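Local coordinates for phosphate-binding protein (Unidentified prokaryotic organism, PDB 3W9V) that binds phosphate, as a secreted phosphate-binding protein of the PstS family that also associates with human PON1, at residues 97-102 and 203-208; 104-109 and 232-237; 120-125 and 132-137; 218-223 and 336-341. The protein carries 1 engineered substitution. One frame throughout, in Å; residues are numbered along the deposited sequence.

Contact 1 (97-102 and 203-208)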
# COMPACT_ATOMS: atom_id res chain seq x y z
N PHE A 97 -12.25 7.02 -12.01
CA PHE A 97 -13.69 6.91 -12.20
C PHE A 97 -14.01 6.91 -13.69
O PHE A 97 -13.22 7.40 -14.51
CB PHE A 97 -14.42 8.06 -11.50
CG PHE A 97 -14.05 9.41 -12.04
CD1 PHE A 97 -14.76 9.96 -13.10
CD2 PHE A 97 -12.99 10.12 -11.52
CE1 PHE A 97 -14.41 11.19 -13.63
CE2 PHE A 97 -12.63 11.36 -12.04
CZ PHE A 97 -13.35 11.89 -13.10
N ARG A 98 -15.18 6.38 -14.03
CA ARG A 98 -15.66 6.39 -15.40
C ARG A 98 -16.93 7.22 -15.52
O ARG A 98 -18.03 6.72 -15.25
CB ARG A 98 -15.90 4.97 -15.92
CG ARG A 98 -16.37 4.94 -17.36
CD ARG A 98 -16.52 3.53 -17.89
NE ARG A 98 -17.17 3.55 -19.21
CZ ARG A 98 -18.35 3.00 -19.47
NH1 ARG A 98 -19.03 2.37 -18.52
NH2 ARG A 98 -18.86 3.08 -20.69
N LYS A 99 -16.78 8.48 -15.89
CA LYS A 99 -17.92 9.39 -16.02
C LYS A 99 -17.51 10.55 -16.91
O LYS A 99 -16.65 11.35 -16.53
CB LYS A 99 -18.37 9.90 -14.64
CG LYS A 99 -19.66 10.72 -14.66
CD LYS A 99 -20.87 9.90 -15.08
CE LYS A 99 -22.14 10.76 -15.07
NZ LYS A 99 -23.32 10.01 -15.59
N ALA A 100 -18.11 10.63 -18.09
CA ALA A 100 -17.73 11.63 -19.07
C ALA A 100 -18.07 13.04 -18.62
O ALA A 100 -19.04 13.25 -17.89
CB ALA A 100 -18.38 11.32 -20.42
N GLY A 101 -17.26 14.00 -19.05
CA GLY A 101 -17.49 15.40 -18.73
C GLY A 101 -16.22 16.21 -18.91
O GLY A 101 -15.13 15.75 -18.55
N ALA A 102 -16.34 17.41 -19.47
CA ALA A 102 -15.17 18.24 -19.72
C ALA A 102 -14.59 18.82 -18.43
O ALA A 102 -13.40 19.11 -18.36
CB ALA A 102 -15.52 19.36 -20.70
N VAL A 203 -21.42 -1.89 -19.18
CA VAL A 203 -22.34 -1.32 -18.20
C VAL A 203 -22.37 0.20 -18.34
O VAL A 203 -21.51 0.79 -19.00
CB VAL A 203 -21.95 -1.70 -16.75
CG1 VAL A 203 -21.96 -3.21 -16.58
CG2 VAL A 203 -20.59 -1.12 -16.39
N ALA A 204 -23.36 0.82 -17.73
CA ALA A 204 -23.50 2.27 -17.80
C ALA A 204 -22.35 2.97 -17.08
O ALA A 204 -21.76 2.41 -16.14
CB ALA A 204 -24.83 2.70 -17.20
N GLU A 205 -22.03 4.17 -17.52
CA GLU A 205 -21.02 4.98 -16.85
C GLU A 205 -21.44 5.29 -15.42
O GLU A 205 -22.62 5.20 -15.08
CB GLU A 205 -20.81 6.31 -17.58
CG GLU A 205 -20.10 6.21 -18.91
CD GLU A 205 -19.71 7.58 -19.44
OE1 GLU A 205 -20.09 8.59 -18.81
OE2 GLU A 205 -19.01 7.63 -20.48
N GLY A 206 -20.46 5.65 -14.59
CA GLY A 206 -20.75 6.10 -13.25
C GLY A 206 -19.88 5.49 -12.17
O GLY A 206 -19.93 5.92 -11.02
N ARG A 207 -19.08 4.49 -12.53
CA ARG A 207 -18.27 3.79 -11.54
C ARG A 207 -17.10 4.62 -11.02
O ARG A 207 -16.54 5.45 -11.74
CB ARG A 207 -17.79 2.43 -12.07
CG ARG A 207 -18.90 1.41 -12.09
CD ARG A 207 -18.49 0.09 -12.72
NE ARG A 207 -19.58 -0.88 -12.61
CZ ARG A 207 -19.52 -2.15 -12.98
NH1 ARG A 207 -18.40 -2.64 -13.50
NH2 ARG A 207 -20.58 -2.94 -12.82
N ILE A 208 -16.75 4.37 -9.76
CA ILE A 208 -15.65 5.04 -9.09
C ILE A 208 -15.01 4.05 -8.12
O ILE A 208 -15.68 3.13 -7.64
CB ILE A 208 -16.16 6.31 -8.34
CG1 ILE A 208 -14.99 7.15 -7.80
CG2 ILE A 208 -17.12 5.94 -7.22
CD1 ILE A 208 -15.39 8.57 -7.44
O HOH W 1 -19.19 2.82 -15.06
O HOH W 2 -21.16 1.80 -21.98
O HOH W 3 -23.90 7.90 -13.99
O HOH W 4 -22.39 9.43 -18.24

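Contact 2 (104-109 and 232-237)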
# COMPACT_ATOMS: atom_id res chain seq x y z
N ALA A 104 -13.18 19.27 -14.62
CA ALA A 104 -12.35 18.54 -13.68
C ALA A 104 -13.20 18.03 -12.52
O ALA A 104 -14.04 18.76 -11.99
CB ALA A 104 -11.23 19.42 -13.15
N VAL A 105 -13.00 16.77 -12.15
CA VAL A 105 -13.59 16.23 -10.94
C VAL A 105 -12.60 16.43 -9.81
O VAL A 105 -11.50 15.88 -9.83
CB VAL A 105 -13.97 14.75 -11.10
CG1 VAL A 105 -14.40 14.16 -9.76
CG2 VAL A 105 -15.07 14.61 -12.14
N ASP A 106 -13.00 17.24 -8.84
CA ASP A 106 -12.15 17.60 -7.72
C ASP A 106 -12.97 17.38 -6.47
O ASP A 106 -13.84 18.19 -6.14
CB ASP A 106 -11.74 19.07 -7.85
CG ASP A 106 -10.72 19.49 -6.81
OD1 ASP A 106 -10.38 18.68 -5.92
OD2 ASP A 106 -10.26 20.66 -6.89
N LEU A 107 -12.71 16.28 -5.77
CA LEU A 107 -13.47 15.94 -4.58
C LEU A 107 -12.96 16.67 -3.36
O LEU A 107 -11.77 16.65 -3.07
CB LEU A 107 -13.37 14.43 -4.32
CG LEU A 107 -13.94 13.51 -5.39
CD1 LEU A 107 -13.48 12.08 -5.18
CD2 LEU A 107 -15.46 13.59 -5.40
N SER A 108 -13.86 17.31 -2.62
CA SER A 108 -13.51 17.69 -1.27
C SER A 108 -13.44 16.40 -0.47
O SER A 108 -14.00 15.38 -0.87
CB SER A 108 -14.57 18.61 -0.66
OG SER A 108 -15.80 17.93 -0.53
N VAL A 109 -12.75 16.43 0.66
CA VAL A 109 -12.73 15.25 1.52
C VAL A 109 -14.14 14.88 1.97
O VAL A 109 -14.50 13.70 2.00
CB VAL A 109 -11.77 15.44 2.71
CG1 VAL A 109 -11.89 14.28 3.69
CG2 VAL A 109 -10.33 15.56 2.21
N VAL A 232 -8.24 15.40 -5.30
CA VAL A 232 -8.81 15.34 -3.96
C VAL A 232 -8.22 16.47 -3.13
O VAL A 232 -7.02 16.72 -3.17
CB VAL A 232 -8.54 13.98 -3.26
CG1 VAL A 232 -9.21 13.96 -1.89
CG2 VAL A 232 -9.05 12.82 -4.10
N GLY A 233 -9.07 17.17 -2.39
CA GLY A 233 -8.61 18.22 -1.51
C GLY A 233 -9.28 19.57 -1.71
O GLY A 233 -8.90 20.54 -1.05
N LYS A 234 -10.25 19.64 -2.61
CA LYS A 234 -11.03 20.86 -2.83
C LYS A 234 -11.57 21.40 -1.51
O LYS A 234 -12.07 20.64 -0.68
CB LYS A 234 -12.20 20.57 -3.77
CG LYS A 234 -13.15 21.74 -3.98
CD LYS A 234 -14.27 21.37 -4.95
CE LYS A 234 -15.19 20.32 -4.36
NZ LYS A 234 -16.03 19.67 -5.40
N GLY A 235 -11.46 22.70 -1.32
CA GLY A 235 -12.03 23.30 -0.13
C GLY A 235 -11.75 24.78 -0.03
O GLY A 235 -11.56 25.46 -1.04
N VAL A 236 -11.74 25.28 1.20
CA VAL A 236 -11.45 26.67 1.46
C VAL A 236 -10.48 26.77 2.63
O VAL A 236 -10.73 26.24 3.71
CB VAL A 236 -12.74 27.48 1.74
CG1 VAL A 236 -13.62 26.77 2.76
CG2 VAL A 236 -12.40 28.89 2.19
N VAL A 237 -9.35 27.43 2.40
CA VAL A 237 -8.33 27.59 3.43
C VAL A 237 -8.00 29.06 3.59
O VAL A 237 -7.68 29.75 2.62
CB VAL A 237 -7.05 26.79 3.09
CG1 VAL A 237 -5.99 27.01 4.15
CG2 VAL A 237 -7.37 25.31 2.95
O HOH W 5 -11.50 18.94 1.31

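Contact 3 (120-125 and 132-137)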
# COMPACT_ATOMS: atom_id res chain seq x y z
N ILE A 120 -23.77 10.28 -0.76
CA ILE A 120 -23.84 10.90 -2.07
C ILE A 120 -23.95 9.81 -3.13
O ILE A 120 -22.98 9.10 -3.40
CB ILE A 120 -22.61 11.77 -2.36
CG1 ILE A 120 -22.49 12.90 -1.34
CG2 ILE A 120 -22.67 12.33 -3.78
CD1 ILE A 120 -21.19 13.67 -1.45
N ALA A 121 -25.13 9.69 -3.72
CA ALA A 121 -25.42 8.60 -4.65
C ALA A 121 -25.49 9.05 -6.11
O ALA A 121 -25.61 8.23 -7.01
CB ALA A 121 -26.71 7.90 -4.25
N ASP A 122 -25.42 10.36 -6.33
CA ASP A 122 -25.50 10.92 -7.67
C ASP A 122 -24.34 11.88 -7.92
O ASP A 122 -23.95 12.63 -7.03
CB ASP A 122 -26.84 11.66 -7.87
CG ASP A 122 -27.14 11.92 -9.33
OD1 ASP A 122 -27.88 11.11 -9.94
OD2 ASP A 122 -26.65 12.93 -9.87
N TRP A 123 -23.81 11.84 -9.13
CA TRP A 123 -22.70 12.70 -9.53
C TRP A 123 -23.00 14.19 -9.38
O TRP A 123 -22.08 15.00 -9.27
CB TRP A 123 -22.26 12.38 -10.96
CG TRP A 123 -21.37 11.17 -11.04
CD1 TRP A 123 -21.75 9.89 -11.31
CD2 TRP A 123 -19.95 11.14 -10.84
NE1 TRP A 123 -20.65 9.06 -11.29
CE2 TRP A 123 -19.53 9.80 -11.00
CE3 TRP A 123 -19.00 12.12 -10.54
CZ2 TRP A 123 -18.20 9.42 -10.87
CZ3 TRP A 123 -17.67 11.73 -10.41
CH2 TRP A 123 -17.29 10.40 -10.58
N SER A 124 -24.28 14.55 -9.37
CA SER A 124 -24.67 15.95 -9.22
C SER A 124 -24.30 16.51 -7.84
O SER A 124 -24.28 17.73 -7.64
CB SER A 124 -26.17 16.14 -9.48
OG SER A 124 -26.94 15.35 -8.59
N GLY A 125 -24.02 15.62 -6.90
CA GLY A 125 -23.60 16.01 -5.56
C GLY A 125 -22.12 16.36 -5.45
O GLY A 125 -21.64 16.67 -4.36
N SER A 132 -23.94 14.36 -13.82
CA SER A 132 -25.14 13.92 -13.12
C SER A 132 -25.44 12.47 -13.45
O SER A 132 -25.03 11.97 -14.50
CB SER A 132 -26.34 14.82 -13.47
OG SER A 132 -26.64 14.74 -14.85
N GLY A 133 -26.16 11.79 -12.56
CA GLY A 133 -26.45 10.39 -12.74
C GLY A 133 -25.84 9.55 -11.63
O GLY A 133 -25.00 10.04 -10.87
N PRO A 134 -26.25 8.28 -11.53
CA PRO A 134 -25.83 7.44 -10.40
C PRO A 134 -24.32 7.20 -10.31
O PRO A 134 -23.63 7.05 -11.32
CB PRO A 134 -26.56 6.12 -10.66
CG PRO A 134 -26.88 6.13 -12.12
CD PRO A 134 -27.15 7.57 -12.45
N ILE A 135 -23.83 7.17 -9.07
CA ILE A 135 -22.48 6.75 -8.77
C ILE A 135 -22.52 5.29 -8.34
O ILE A 135 -23.38 4.90 -7.55
CB ILE A 135 -21.90 7.57 -7.60
CG1 ILE A 135 -21.91 9.06 -7.93
CG2 ILE A 135 -20.49 7.10 -7.26
CD1 ILE A 135 -21.54 9.94 -6.75
N GLN A 136 -21.61 4.48 -8.87
CA GLN A 136 -21.51 3.09 -8.47
C GLN A 136 -20.11 2.79 -7.95
O GLN A 136 -19.13 2.93 -8.68
CB GLN A 136 -21.87 2.16 -9.63
CG GLN A 136 -21.93 0.69 -9.26
CD GLN A 136 -22.37 -0.20 -10.41
OE1 GLN A 136 -21.97 0.01 -11.56
NE2 GLN A 136 -23.20 -1.19 -10.11
N VAL A 137 -20.01 2.41 -6.69
CA VAL A 137 -18.71 2.14 -6.07
C VAL A 137 -18.22 0.74 -6.41
O VAL A 137 -18.97 -0.24 -6.31
CB VAL A 137 -18.79 2.33 -4.54
CG1 VAL A 137 -17.54 1.79 -3.86
CG2 VAL A 137 -18.99 3.80 -4.20
O HOH W 6 -26.56 5.40 -6.67

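Contact 4 (218-223 and 336-341)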
# COMPACT_ATOMS: atom_id res chain seq x y z
N PRO A 218 -3.22 4.48 -17.40
CA PRO A 218 -2.25 3.77 -18.24
C PRO A 218 -0.82 4.31 -18.16
O PRO A 218 0.12 3.52 -18.29
CB PRO A 218 -2.81 3.97 -19.65
CG PRO A 218 -4.27 4.15 -19.45
CD PRO A 218 -4.39 4.94 -18.17
N THR A 219 -0.66 5.62 -17.99
CA THR A 219 0.66 6.22 -17.83
C THR A 219 0.61 7.29 -16.74
O THR A 219 -0.48 7.66 -16.28
CB THR A 219 1.17 6.87 -19.14
OG1 THR A 219 0.30 7.94 -19.52
CG2 THR A 219 1.25 5.84 -20.27
N LEU A 220 1.77 7.79 -16.33
CA LEU A 220 1.85 8.81 -15.29
C LEU A 220 1.03 10.05 -15.63
O LEU A 220 0.35 10.60 -14.77
CB LEU A 220 3.30 9.21 -15.01
CG LEU A 220 4.22 8.11 -14.50
CD1 LEU A 220 5.59 8.68 -14.16
CD2 LEU A 220 3.61 7.44 -13.29
N ALA A 221 1.11 10.47 -16.89
CA ALA A 221 0.37 11.65 -17.34
C ALA A 221 -1.13 11.52 -17.08
O ALA A 221 -1.80 12.49 -16.76
CB ALA A 221 0.64 11.91 -18.82
N GLY A 222 -1.64 10.30 -17.21
CA GLY A 222 -3.06 10.04 -17.00
C GLY A 222 -3.56 10.33 -15.60
O GLY A 222 -4.75 10.58 -15.40
N LEU A 223 -2.66 10.30 -14.62
CA LEU A 223 -3.04 10.61 -13.24
C LEU A 223 -3.43 12.08 -13.09
O LEU A 223 -4.13 12.44 -12.14
CB LEU A 223 -1.91 10.27 -12.27
CG LEU A 223 -1.52 8.79 -12.16
CD1 LEU A 223 -0.32 8.62 -11.25
CD2 LEU A 223 -2.69 7.95 -11.66
N ALA A 336 8.97 5.71 -11.97
CA ALA A 336 8.36 5.41 -13.26
C ALA A 336 7.04 4.66 -13.09
O ALA A 336 6.18 4.71 -13.97
CB ALA A 336 9.32 4.63 -14.13
N ASN A 337 6.89 3.99 -11.95
CA ASN A 337 5.66 3.26 -11.67
C ASN A 337 4.74 3.97 -10.67
O ASN A 337 3.94 3.33 -9.98
CB ASN A 337 5.96 1.82 -11.24
CG ASN A 337 6.24 0.93 -12.43
OD1 ASN A 337 7.06 1.26 -13.30
ND2 ASN A 337 5.54 -0.18 -12.51
N ALA A 338 4.87 5.29 -10.62
CA ALA A 338 3.93 6.18 -9.92
C ALA A 338 4.07 6.19 -8.41
O ALA A 338 3.15 6.62 -7.71
CB ALA A 338 2.47 5.90 -10.33
N PHE A 339 5.21 5.73 -7.90
CA PHE A 339 5.44 5.68 -6.46
C PHE A 339 6.48 6.70 -6.02
O PHE A 339 7.12 7.36 -6.84
CB PHE A 339 5.83 4.26 -6.04
CG PHE A 339 4.77 3.23 -6.35
CD1 PHE A 339 3.51 3.33 -5.79
CD2 PHE A 339 5.04 2.17 -7.20
CE1 PHE A 339 2.54 2.39 -6.07
CE2 PHE A 339 4.07 1.22 -7.47
CZ PHE A 339 2.82 1.34 -6.91
N VAL A 340 6.62 6.83 -4.70
CA VAL A 340 7.56 7.76 -4.09
C VAL A 340 8.68 6.98 -3.42
O VAL A 340 8.43 6.14 -2.56
CB VAL A 340 6.85 8.63 -3.03
CG1 VAL A 340 7.86 9.48 -2.25
CG2 VAL A 340 5.79 9.51 -3.68
N PRO A 341 9.93 7.25 -3.82
CA PRO A 341 11.05 6.59 -3.13
C PRO A 341 11.08 6.92 -1.64
O PRO A 341 10.57 7.97 -1.21
CB PRO A 341 12.28 7.17 -3.83
CG PRO A 341 11.79 7.54 -5.19
CD PRO A 341 10.39 8.05 -4.97

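Contact 1 (97-102 and 203-208)
Arg98 meets segment 203-208 with both backbone and side chain. Its backbone N donates to Arg207 O at 2.8 Å, and its carbonyl O receives Gly206 N at 2.7 Å. One residue further back a single beta bridge joins Phe97 to Ile208, where Phe97 CB rests on Ile208 CG1 at 3.9 Å. The Arg98 side chain, CG anti to its backbone N (chi1 -179°) and extended to NE, carries its guanidinium to Val203. Its NH1 donates in the guanidinium plane to Val203 O at 3.0 Å, above the plane of that carbonyl. Glu205 crosses the arginine at about a right angle, and its CG lies over the centre of one guanidinium face, 3.7 Å from Arg98 CZ. The carboxylate continues to Ala100, whose N gives OE1 of Glu205 a nearly straight bond of 2.9 Å from above the carboxylate plane. An alanine in place of Glu205 would probably leave Ala100 N without this acceptor and take from the guanidinium face the CG that lies over it. Waters add to the polar set: one links Arg98 NH2 to Val203 O, another Ala204 O to Arg207 N, and two join Lys99 NZ to Glu205, through OE1 and the carbonyl O. Lys99 NZ also donates directly to Ser132 O. Toward strand 136-140, Ile208 packs on Val137, Arg207 NE bonds to Gln136 OE1, and the Phe97 ring meets that of Trp123; the 97-102 loop lies against strand 207-208, an outer strand of the three-stranded parallel sheet.

Contact 2 (104-109 and 232-237)
Lys234 NZ donates to Asp106 O at 2.7 Å, approaching nearly along the C=O axis, and the same ammonium forms a salt bridge with Glu111 OE1 and a hydrogen bond with Thr127 OG1. The chain leaves the backbone with CG anti to N, and the bend at chi3 (67°) carries CE to 3.1 Å from Asp106 O. Nearer its root, Lys234 CB lies 3.4 Å from Asp106 OD1; the two side chains cross obliquely, with the carboxylate beside the lysine's methylene rather than its charge. The other oxygen, OD2, accepts from Gly244 N.

Leu107 O is the second focus. Gly233 N gives it a sound bond of 2.8 Å, Lys234 N adds a weak one, and Val232 CA makes a CH...O contact at 3.4 Å. This is the parallel pairing of Leu107 with Val232, whose side chains lie on the same face of the sheet. Further on, Ser108 CB lies 3.2 Å from Lys234 O, and a water connects that oxygen to Val109 N. Ser108 is the N-cap of helix 109-117, its OG accepting from Glu111 N.

From strand 231-237 the lysine thus reaches both strand 106-107 and the first turn of helix 109-117, and its three partners, one of them anionic, would be expected to hold it protonated with its chain in a fixed course.

Contact 3 (120-125 and 132-137)
Ile135 CG1 sits over one face of the Trp123 indole, 3.6 Å from the centroid of the five-membered ring, in a CH-pi contact that forms the tightly packed part. The two side chains cross at about a right angle. Ile135 CG1 stands anti to its carbonyl carbon (chi1 -58°), which sets it over the ring, while CD1 extends to Ile120 CG2 at 4.0 Å. Pro134 O approaches the indole near its plane, 3.4 Å from Trp123 CD1. Trp123 N donates to Gly133 O at 2.8 Å and Ile135 N to Ala121 O at 2.9 Å, bracketing the single bridge between Asp122 and Pro134.

The other side is more exposed, lined by Ala121, Ser124, Ser132 and Pro134, with few apolar contacts: CB of Ser124 and CB of Ser132 come no nearer than 4.2 Å. Polar bonds hold it instead. Asp122 OD2 accepts from Gly133 N at 3.0 Å and from both N and OG of Ser124, the bond from Ser124 N closing an Asx turn. An alanine in place of Asp122 would probably leave Gly133 N and Ser124 N without their shared acceptor and free the Ser124 hydroxyl to turn.

Three donors on one carboxylate oxygen would be expected to stabilise the aspartate's negative charge; the two from Ser124 hold the start of the 3-10 turn 123-125, and the one from Gly133 N ties it to the chain leading into strand 136-140.

Contact 4 (218-223 and 336-341)
The Schellman motif that ends helix 331-336 supplies one side of this contact, a small apolar patch. Its C-prime residue, Ala338, has positive phi (75°), with Phe339 N bonded back to Ile334 O and Ala338 N to Glu335 O. This turn directs the methyl of Ala338 toward the 218-223 segment, where two leucines receive it. Leu220 CD2 lies 3.5 Å from Ala338 CB and about as close to Ala338 CA, so that one branch of the leucine abuts both the backbone and the methyl of the turn. Leu223 adds its CD1 at 4.0 Å from the same Ala338 CB. Both leucines project toward the helix end.

The remaining contact is with the last helical residue: Leu220 CD2 is 3.8 Å from Ala336 O, and CD1 of the same leucine is 4.0 Å from that oxygen. No hydrogen bond spans the two segments. Leu220 and Leu223 are one short turn apart, joined by a 3.0 Å bond from Leu223 N to Leu220 O. Leu220 and Ala336 lie at the exposed border, while Leu223 and Ala338 are buried. Beyond the patch, Asn337 ND2 bonds to Asp214 OD2, Phe339 packs on Val89 and Thr91 of strand 83-92, and Val340 packs on Ala90 of that strand.

To the C-prime methyl, two leucines are added from a helix-like turn in the connection between strands 207-208 and 231-237; the helix end itself is a Schellman motif with its characteristic apolar contact, here Phe339 on Ile334.

From the N terminus, the chain first reaches 97-102, then 104-109, before the short excursion of contact 3, in which 120-125 meets 132-137 just ahead of strand 136-140. Contact 3 is nested inside the loops closed by contacts 1 and 2. Contact 1 closes next, at 203-208, and contact 4 opens at 218-223. Contact 2 closes at 232-237, pairing strands 106-107 and 231-237 and crossing both contacts 1 and 4. Contact 4 closes at 336-341, joining the connection between strands 207-208 and 231-237 to the end of helix 331-336. Contacts 1 and 3 meet on the parallel sheet, and Phe97 CZ packs on Val105 CG2 between contacts 1 and 2. Contact 4 touches none of the others.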